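Local coordinates for protein hemolysins related proteins containing CBS domains (Klebsiella pneumoniae subsp. pneumoniae, PDB 3HF7) that is of unknown function but binds AMP between its paired CBS domains, as part of a membrane protein family that is tentatively linked to flavin adenine dinucleotide binding, at residues V39-R42 / D43-D47; S50-V54 / R55-R59. One frame throughout, in Å; residues are numbered along the deposited sequence.

Contact 1: residues V39-R42 / D43-D47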
loop_
_atom_site.group_PDB
_atom_site.type_symbol
_atom_site.label_atom_id
_atom_site.label_comp_id
_atom_site.label_asym_id
_atom_site.label_seq_id
_atom_site.Cartn_x
_atom_site.Cartn_y
_atom_site.Cartn_z
ATOM N N VAL A 39 -2.720 -2.948 -1.681
ATOM C CA VAL A 39 -3.801 -1.973 -1.672
ATOM C C VAL A 39 -5.135 -2.679 -1.855
ATOM O O VAL A 39 -5.283 -3.539 -2.724
ATOM C CB VAL A 39 -3.605 -0.855 -2.748
ATOM C CG1 VAL A 39 -4.650 0.247 -2.587
ATOM C CG2 VAL A 39 -2.210 -0.254 -2.677
ATOM N N LEU A 40 -6.097 -2.320 -1.012
ATOM C CA LEU A 40 -7.485 -2.702 -1.217
ATOM C C LEU A 40 -8.203 -1.529 -1.867
ATOM O O LEU A 40 -8.150 -0.398 -1.365
ATOM C CB LEU A 40 -8.137 -3.068 0.120
ATOM C CG LEU A 40 -7.509 -4.213 0.930
ATOM C CD1 LEU A 40 -8.310 -4.429 2.225
ATOM C CD2 LEU A 40 -7.387 -5.523 0.112
ATOM N N TYR A 41 -8.855 -1.789 -2.992
ATOM C CA TYR A 41 -9.622 -0.748 -3.666
ATOM C C TYR A 41 -10.915 -1.292 -4.282
ATOM O O TYR A 41 -11.095 -2.511 -4.449
ATOM C CB TYR A 41 -8.774 -0.099 -4.761
ATOM C CG TYR A 41 -8.348 -1.059 -5.850
ATOM C CD1 TYR A 41 -9.227 -1.424 -6.881
ATOM C CD2 TYR A 41 -7.074 -1.612 -5.851
ATOM C CE1 TYR A 41 -8.826 -2.310 -7.878
ATOM C CE2 TYR A 41 -6.677 -2.501 -6.835
ATOM C CZ TYR A 41 -7.543 -2.842 -7.830
ATOM O OH TYR A 41 -7.112 -3.716 -8.793
ATOM N N ARG A 42 -11.801 -0.375 -4.646
ATOM C CA ARG A 42 -13.014 -0.738 -5.323
ATOM C C ARG A 42 -12.905 -0.242 -6.776
ATOM O O ARG A 42 -12.914 0.970 -7.032
ATOM C CB ARG A 42 -14.184 -0.097 -4.590
ATOM C CG ARG A 42 -15.513 -0.812 -4.724
ATOM C CD ARG A 42 -16.534 -0.196 -3.758
ATOM N NE ARG A 42 -16.159 1.184 -3.429
ATOM C CZ ARG A 42 -15.948 1.659 -2.195
ATOM N NH1 ARG A 42 -16.100 0.887 -1.116
ATOM N NH2 ARG A 42 -15.601 2.934 -2.043
ATOM N N ASP A 43 -12.773 -1.185 -7.715
ATOM C CA ASP A 43 -12.788 -0.899 -9.163
ATOM C C ASP A 43 -11.448 -0.513 -9.761
ATOM O O ASP A 43 -10.995 -1.107 -10.743
ATOM C CB ASP A 43 -13.796 0.193 -9.501
ATOM C CG ASP A 43 -15.216 -0.282 -9.385
ATOM O OD1 ASP A 43 -15.452 -1.480 -9.657
ATOM O OD2 ASP A 43 -16.097 0.537 -9.033
ATOM N N SER A 44 -10.831 0.508 -9.187
ATOM C CA SER A 44 -9.528 0.953 -9.640
ATOM C C SER A 44 -8.884 1.863 -8.606
ATOM O O SER A 44 -9.504 2.235 -7.605
ATOM C CB SER A 44 -9.636 1.690 -10.984
ATOM O OG SER A 44 -10.148 3.004 -10.804
ATOM N N LEU A 45 -7.643 2.248 -8.890
ATOM C CA LEU A 45 -6.878 3.111 -8.018
ATOM C C LEU A 45 -7.445 4.529 -7.948
ATOM O O LEU A 45 -6.878 5.410 -7.299
ATOM C CB LEU A 45 -5.407 3.087 -8.431
ATOM C CG LEU A 45 -4.737 1.778 -7.983
ATOM C CD1 LEU A 45 -3.331 1.610 -8.554
ATOM C CD2 LEU A 45 -4.740 1.637 -6.453
ATOM N N ASP A 46 -8.586 4.737 -8.593
ATOM C CA ASP A 46 -9.345 5.949 -8.388
ATOM C C ASP A 46 -10.064 5.871 -7.077
ATOM O O ASP A 46 -10.562 6.874 -6.578
ATOM C CB ASP A 46 -10.380 6.096 -9.472
ATOM C CG ASP A 46 -9.778 6.484 -10.782
ATOM O OD1 ASP A 46 -8.542 6.738 -10.839
ATOM O OD2 ASP A 46 -10.555 6.540 -11.753
ATOM N N ASP A 47 -10.148 4.666 -6.530
ATOM C CA ASP A 47 -10.843 4.470 -5.279
ATOM C C ASP A 47 -10.095 3.529 -4.325
ATOM O O ASP A 47 -10.636 2.512 -3.879
ATOM C CB ASP A 47 -12.278 3.997 -5.538
ATOM C CG ASP A 47 -13.177 4.192 -4.337
ATOM O OD1 ASP A 47 -12.736 4.794 -3.330
ATOM O OD2 ASP A 47 -14.334 3.744 -4.392
#
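R42 and D47 are brought together by two extended first torsions: each CG stands opposite its own backbone N (chi1 -153° in R42 and -162° in D47), and a bend at chi3 of the arginine swings its guanidinium over to the carboxylate. The pair spans the loop that joins the neighbouring antiparallel strands 37-41 and 48-53, the β-hairpin of a CBS domain. Their salt bridge runs from R42 NH2 to D47 OD2 (2.8 Å), which meets the guanidinium near its edge and receives NH2 on its syn side, tilted somewhat out of both planes; a weak bond from R42 NE adds to the same oxygen. The two flat groups are far from coplanar, 59° apart. Next to this bridge the backbone also closes the loop, R42 N donating to D47 O at 3.2 Å. Within it, D43 has a positive phi and S44 N returns weakly to R42 O, a classic gamma turn, and D47 N bonds to S44 O across a beta turn. D43 N is tied to D18 OD1, while D46 forms a salt bridge with R11. The loop backbone passes along Y41: D43 N at the ring's edge, L45 N over one face and S44 N nearest, obliquely, 3.4 Å from CD1. Farther in, the hairpin turns apolar and approaches the AMP pocket, the V39 side chain about 5 Å from the bound nucleotide. There one leucine branch serves two partners, L45 CD2 lying 4.0 Å from Y41 CD2 and 4.1 Å from V39 CG1.

Contact 2: residues S50-V54 / R55-R59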
loop_
_atom_site.group_PDB
_atom_site.type_symbol
_atom_site.label_atom_id
_atom_site.label_comp_id
_atom_site.label_asym_id
_atom_site.label_seq_id
_atom_site.Cartn_x
_atom_site.Cartn_y
_atom_site.Cartn_z
ATOM N N SER A 50 -7.730 1.059 1.527
ATOM C CA SER A 50 -6.860 0.784 2.653
ATOM C C SER A 50 -5.616 0.021 2.238
ATOM O O SER A 50 -5.505 -0.468 1.114
ATOM C CB SER A 50 -7.635 0.012 3.714
ATOM O OG SER A 50 -8.360 -1.039 3.105
ATOM N N MET A 51 -4.659 -0.052 3.159
ATOM C CA MET A 51 -3.435 -0.803 2.936
ATOM C C MET A 51 -3.468 -1.999 3.882
ATOM O O MET A 51 -3.680 -1.836 5.085
ATOM C CB MET A 51 -2.218 0.091 3.181
ATOM C CG MET A 51 -0.908 -0.526 2.802
ATOM S SD MET A 51 -0.597 -0.579 1.025
ATOM C CE MET A 51 -0.555 1.184 0.652
ATOM N N LEU A 52 -3.298 -3.199 3.336
ATOM C CA LEU A 52 -3.530 -4.425 4.098
ATOM C C LEU A 52 -2.216 -5.133 4.276
ATOM O O LEU A 52 -1.516 -5.403 3.287
ATOM C CB LEU A 52 -4.519 -5.327 3.344
ATOM C CG LEU A 52 -5.291 -6.514 3.960
ATOM C CD1 LEU A 52 -4.735 -7.857 3.512
ATOM C CD2 LEU A 52 -5.427 -6.454 5.484
ATOM N N ARG A 53 -1.862 -5.405 5.534
ATOM C CA ARG A 53 -0.659 -6.172 5.798
ATOM C C ARG A 53 -1.018 -7.601 5.547
ATOM O O ARG A 53 -1.841 -8.176 6.253
ATOM C CB ARG A 53 -0.164 -5.955 7.217
ATOM C CG ARG A 53 0.328 -4.554 7.408
ATOM C CD ARG A 53 0.639 -4.236 8.834
ATOM N NE ARG A 53 -0.565 -3.874 9.567
ATOM C CZ ARG A 53 -1.135 -4.652 10.486
ATOM N NH1 ARG A 53 -0.600 -5.833 10.785
ATOM N NH2 ARG A 53 -2.240 -4.245 11.113
ATOM N N VAL A 54 -0.434 -8.149 4.493
ATOM C CA VAL A 54 -0.720 -9.518 4.071
ATOM C C VAL A 54 -0.527 -10.533 5.217
ATOM O O VAL A 54 -1.427 -11.341 5.494
ATOM C CB VAL A 54 0.136 -9.887 2.827
ATOM C CG1 VAL A 54 -0.183 -11.258 2.345
ATOM C CG2 VAL A 54 -0.145 -8.913 1.708
ATOM N N ARG A 55 0.629 -10.451 5.887
ATOM C CA ARG A 55 0.992 -11.347 6.991
ATOM C C ARG A 55 -0.088 -11.392 8.048
ATOM O O ARG A 55 -0.349 -12.443 8.627
ATOM C CB ARG A 55 2.321 -10.927 7.631
ATOM C CG ARG A 55 2.499 -11.422 9.058
ATOM C CD ARG A 55 3.953 -11.699 9.381
ATOM N NE ARG A 55 4.542 -10.657 10.214
ATOM C CZ ARG A 55 5.124 -9.559 9.745
ATOM N NH1 ARG A 55 5.216 -9.317 8.417
ATOM N NH2 ARG A 55 5.611 -8.693 10.621
ATOM N N GLU A 56 -0.705 -10.244 8.292
ATOM C CA GLU A 56 -1.813 -10.132 9.207
ATOM C C GLU A 56 -3.034 -10.905 8.712
ATOM O O GLU A 56 -3.724 -11.575 9.491
ATOM C CB GLU A 56 -2.192 -8.669 9.336
ATOM C CG GLU A 56 -2.412 -8.196 10.738
ATOM C CD GLU A 56 -2.884 -9.291 11.650
ATOM O OE1 GLU A 56 -4.094 -9.300 11.983
ATOM O OE2 GLU A 56 -2.043 -10.144 12.023
ATOM N N ALA A 57 -3.310 -10.797 7.414
ATOM C CA ALA A 57 -4.491 -11.413 6.837
ATOM C C ALA A 57 -4.350 -12.926 6.915
ATOM O O ALA A 57 -5.272 -13.637 7.344
ATOM C CB ALA A 57 -4.662 -10.959 5.392
ATOM N N TYR A 58 -3.175 -13.397 6.504
ATOM C CA TYR A 58 -2.819 -14.805 6.572
ATOM C C TYR A 58 -3.028 -15.329 7.969
ATOM O O TYR A 58 -3.605 -16.387 8.160
ATOM C CB TYR A 58 -1.351 -14.964 6.227
ATOM C CG TYR A 58 -1.051 -14.796 4.784
ATOM C CD1 TYR A 58 -2.053 -14.420 3.882
ATOM C CD2 TYR A 58 0.246 -14.993 4.310
ATOM C CE1 TYR A 58 -1.779 -14.260 2.537
ATOM C CE2 TYR A 58 0.540 -14.833 2.956
ATOM C CZ TYR A 58 -0.481 -14.469 2.074
ATOM O OH TYR A 58 -0.199 -14.299 0.739
ATOM N N ARG A 59 -2.539 -14.564 8.937
ATOM C CA ARG A 59 -2.665 -14.906 10.331
ATOM C C ARG A 59 -4.142 -15.083 10.660
ATOM O O ARG A 59 -4.526 -16.085 11.250
ATOM C CB ARG A 59 -2.036 -13.816 11.203
ATOM C CG ARG A 59 -1.916 -14.182 12.657
ATOM C CD ARG A 59 -1.716 -12.954 13.516
ATOM N NE ARG A 59 -2.635 -12.973 14.655
ATOM C CZ ARG A 59 -3.770 -12.263 14.738
ATOM N NH1 ARG A 59 -4.542 -12.356 15.823
ATOM N NH2 ARG A 59 -4.128 -11.444 13.746
#
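The carbonyl oxygen R53 O is gripped by two amides of the first helical turn: A57 N bonds to it at 3.2 Å, in the carbonyl plane, and E56 N adds a weak bond at 3.1 Å. The next carbonyl is shared in the same way. Y58 N meets V54 O at 2.9 Å and almost straight (172° at the hydrogen), and A57 N makes a weak second bond to V54 O. R53 occupies the N-cap position, so its backbone is both the end of strand 48-53 and the start of helix 54-61. V54 and Y58, one turn apart, run alongside each other and point the same way. With CG1 of V54 held trans to its backbone N (chi1 -178°), this methyl rests over one face of the Y58 ring, 3.6 Å from the centroid and offset toward the rim, a CH-pi contact. The phenol end of that ring is fixed by a hydrogen bond between its OH and L30 O of helix 23-31. This is the strand-to-helix junction of the CBS fold, where strand 48-53 runs into helix 54-61 without an intervening loop, the short segments 50-53 and 55-59 lying at 63° to each other. On its inner side L52 CD1 packs on A57 CB at 3.6 Å, and both residues also touch L30. On the outer side R53 and E56 lie side by side, the bent arginine bringing NH1 against E56 CG obliquely, but their charged ends have other partners. R53 NE forms a salt bridge with D77, and E56 OE1 pairs with R59 NH2 in a salt bridge at 2.8 Å, one turn further along the helix.

Contact 1 is a surface contact and contact 2 a partly buried one, at opposite ends of strand 48-53: residues 39-47 enter it through a loop, and residues 50-59 leave it into a helix. They meet on the sheet itself, where L40 N and S50 O, 2.9 Å apart, probably form a hydrogen bond, and where V39 packs on M51 and L40 on L52. The loop is closed by an arginine-aspartate bridge together with backbone bonds, whereas the junction relies on the first-turn backbone bonds of the helix and on apolar packing toward helix 23-31. Both approach the AMP site, contact 1 through V39 and contact 2 less directly, through R53 and V54 beside the AMP-binding R37 and G36.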